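PDB 6WQY: cellulase from Bacteroides salanitronis, which is a broad-specificity endoglucanase of glycoside hydrolase family 5, its catalytic domain probably cutting internal beta-1,4 links of cellulose and related plant polysaccharides. Local coordinates for residues Q268-T272 with G282-V287. Sequence-based numbering, arbitrary orientation.
Sequences QWGHT and GDEDNV
Trp269, Gly270 and His271 each donate a hydrogen bond from an N-H to the start of helix 284-299 and the residues just before it. Trp269 NE1 donates to Gly282 O at 2.8 Å; the oxygen lies near the plane of the indole, while the nitrogen sits above the carbonyl plane. Gly270 N meets Asp283 OD1 at 2.9 Å from above the carboxylate plane, and OD2 of that aspartate is salt-bridged to Lys278. The straightest of the three, at 159°, runs from His271 N to the syn lone pair of Glu284 OE2 (3.0 Å), an oxygen that Tyr326 also binds. In this TIM barrel the loop lies between the sixth strand, 246-251, and helix 284-299, beyond the short helix 256-259, so the contact ties a long beta-alpha connection back onto its own helix. With its chain bent at chi2 (87°), Glu284 stacks its carboxylate over one face of the imidazole of His271, the planes 14° apart, and its CG makes a CH-pi contact with the same ring. Packing centres on Trp269, which carries Asp283 OD1 over one face and touches Val287 CG2 at the edge through CZ2, 4.0 Å away. Tyr327 meets the indole edge-to-face, and Tyr258 and Tyr326 also pack against it. A leucine in place of Trp269 would probably leave Gly282 O without this donor and open a gap beside Val287 CG2. Gly270 has a backbone conformation that jams any side chain against Trp269 O, and Glu284 OE2 crowds the site of a beta carbon.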
loop_
_atom_site.group_PDB
_atom_site.type_symbol
_atom_site.label_atom_id
_atom_site.label_comp_id
_atom_site.label_asym_id
_atom_site.label_seq_id
_atom_site.Cartn_x
_atom_site.Cartn_y
_atom_site.Cartn_z
ATOM N N GLN A 268 -18.802 -12.129 -12.527
ATOM C CA GLN A 268 -17.860 -13.103 -13.077
ATOM C C GLN A 268 -16.688 -12.379 -13.728
ATOM O O GLN A 268 -16.751 -11.178 -14.009
ATOM C CB GLN A 268 -18.558 -14.042 -14.074
ATOM C CG GLN A 268 -19.789 -14.690 -13.467
ATOM C CD GLN A 268 -20.388 -15.801 -14.320
ATOM O OE1 GLN A 268 -19.962 -16.047 -15.455
ATOM N NE2 GLN A 268 -21.385 -16.469 -13.772
ATOM N N TRP A 269 -15.597 -13.119 -13.937
ATOM C CA TRP A 269 -14.349 -12.552 -14.419
ATOM C C TRP A 269 -13.552 -13.613 -15.162
ATOM O O TRP A 269 -13.605 -14.796 -14.825
ATOM C CB TRP A 269 -13.503 -12.032 -13.239
ATOM C CG TRP A 269 -12.233 -11.384 -13.646
ATOM C CD1 TRP A 269 -12.078 -10.078 -14.014
ATOM C CD2 TRP A 269 -10.929 -11.989 -13.729
ATOM N NE1 TRP A 269 -10.764 -9.840 -14.336
ATOM C CE2 TRP A 269 -10.040 -10.989 -14.178
ATOM C CE3 TRP A 269 -10.425 -13.267 -13.461
ATOM C CZ2 TRP A 269 -8.677 -11.224 -14.357
ATOM C CZ3 TRP A 269 -9.075 -13.491 -13.646
ATOM C CH2 TRP A 269 -8.217 -12.472 -14.081
ATOM N N GLY A 270 -12.809 -13.181 -16.172
ATOM C CA GLY A 270 -11.866 -14.047 -16.845
ATOM C C GLY A 270 -12.448 -14.795 -18.026
ATOM O O GLY A 270 -13.581 -14.579 -18.452
ATOM N N HIS A 271 -11.647 -15.730 -18.540
ATOM C CA HIS A 271 -11.963 -16.377 -19.810
ATOM C C HIS A 271 -13.297 -17.107 -19.782
ATOM O O HIS A 271 -13.952 -17.227 -20.826
ATOM C CB HIS A 271 -10.929 -17.454 -20.181
ATOM C CG HIS A 271 -9.522 -16.969 -20.309
ATOM N ND1 HIS A 271 -9.180 -15.822 -20.989
ATOM C CD2 HIS A 271 -8.360 -17.514 -19.877
ATOM C CE1 HIS A 271 -7.868 -15.668 -20.949
ATOM N NE2 HIS A 271 -7.347 -16.679 -20.278
ATOM N N THR A 272 -13.678 -17.674 -18.643
ATOM C CA THR A 272 -14.880 -18.498 -18.594
ATOM C C THR A 272 -16.131 -17.703 -18.243
ATOM O O THR A 272 -17.227 -18.272 -18.238
ATOM C CB THR A 272 -14.737 -19.677 -17.613
ATOM O OG1 THR A 272 -14.944 -19.225 -16.271
ATOM C CG2 THR A 272 -13.382 -20.337 -17.750
ATOM N N GLY A 282 -10.282 -5.922 -18.668
ATOM C CA GLY A 282 -9.582 -6.213 -17.430
ATOM C C GLY A 282 -9.435 -7.672 -17.064
ATOM O O GLY A 282 -9.307 -7.987 -15.876
ATOM N N ASP A 283 -9.448 -8.566 -18.048
ATOM C CA ASP A 283 -9.291 -10.000 -17.797
ATOM C C ASP A 283 -7.824 -10.388 -17.680
ATOM O O ASP A 283 -6.980 -9.533 -17.383
ATOM C CB ASP A 283 -10.091 -10.774 -18.850
ATOM C CG ASP A 283 -11.585 -10.520 -18.708
ATOM O OD1 ASP A 283 -12.115 -10.695 -17.594
ATOM O OD2 ASP A 283 -12.219 -10.139 -19.720
ATOM N N GLU A 284 -7.519 -11.671 -17.862
ATOM C CA GLU A 284 -6.191 -12.183 -17.543
ATOM C C GLU A 284 -5.084 -11.435 -18.267
ATOM O O GLU A 284 -4.011 -11.200 -17.692
ATOM C CB GLU A 284 -6.114 -13.670 -17.917
ATOM C CG GLU A 284 -6.975 -14.609 -17.071
ATOM C CD GLU A 284 -8.410 -14.775 -17.549
ATOM O OE1 GLU A 284 -8.921 -13.929 -18.325
ATOM O OE2 GLU A 284 -9.042 -15.797 -17.143
ATOM N N ASP A 285 -5.315 -11.086 -19.540
ATOM C CA ASP A 285 -4.292 -10.416 -20.332
ATOM C C ASP A 285 -3.994 -9.018 -19.807
ATOM O O ASP A 285 -2.889 -8.498 -20.025
ATOM C CB ASP A 285 -4.715 -10.356 -21.800
ATOM C CG ASP A 285 -6.055 -9.671 -21.999
ATOM O OD1 ASP A 285 -7.018 -10.024 -21.287
ATOM O OD2 ASP A 285 -6.145 -8.783 -22.874
ATOM N N ASN A 286 -4.957 -8.374 -19.139
ATOM C CA ASN A 286 -4.671 -7.094 -18.506
ATOM C C ASN A 286 -3.771 -7.271 -17.288
ATOM O O ASN A 286 -2.880 -6.446 -17.041
ATOM C CB ASN A 286 -5.953 -6.365 -18.117
ATOM C CG ASN A 286 -5.672 -4.987 -17.559
ATOM O OD1 ASN A 286 -5.233 -4.093 -18.298
ATOM N ND2 ASN A 286 -5.894 -4.805 -16.268
ATOM N N VAL A 287 -3.996 -8.323 -16.499
ATOM C CA VAL A 287 -3.138 -8.567 -15.346
ATOM C C VAL A 287 -1.693 -8.742 -15.791
ATOM O O VAL A 287 -0.775 -8.069 -15.302
ATOM C CB VAL A 287 -3.622 -9.800 -14.562
ATOM C CG1 VAL A 287 -2.695 -10.045 -13.371
ATOM C CG2 VAL A 287 -5.053 -9.653 -14.104
#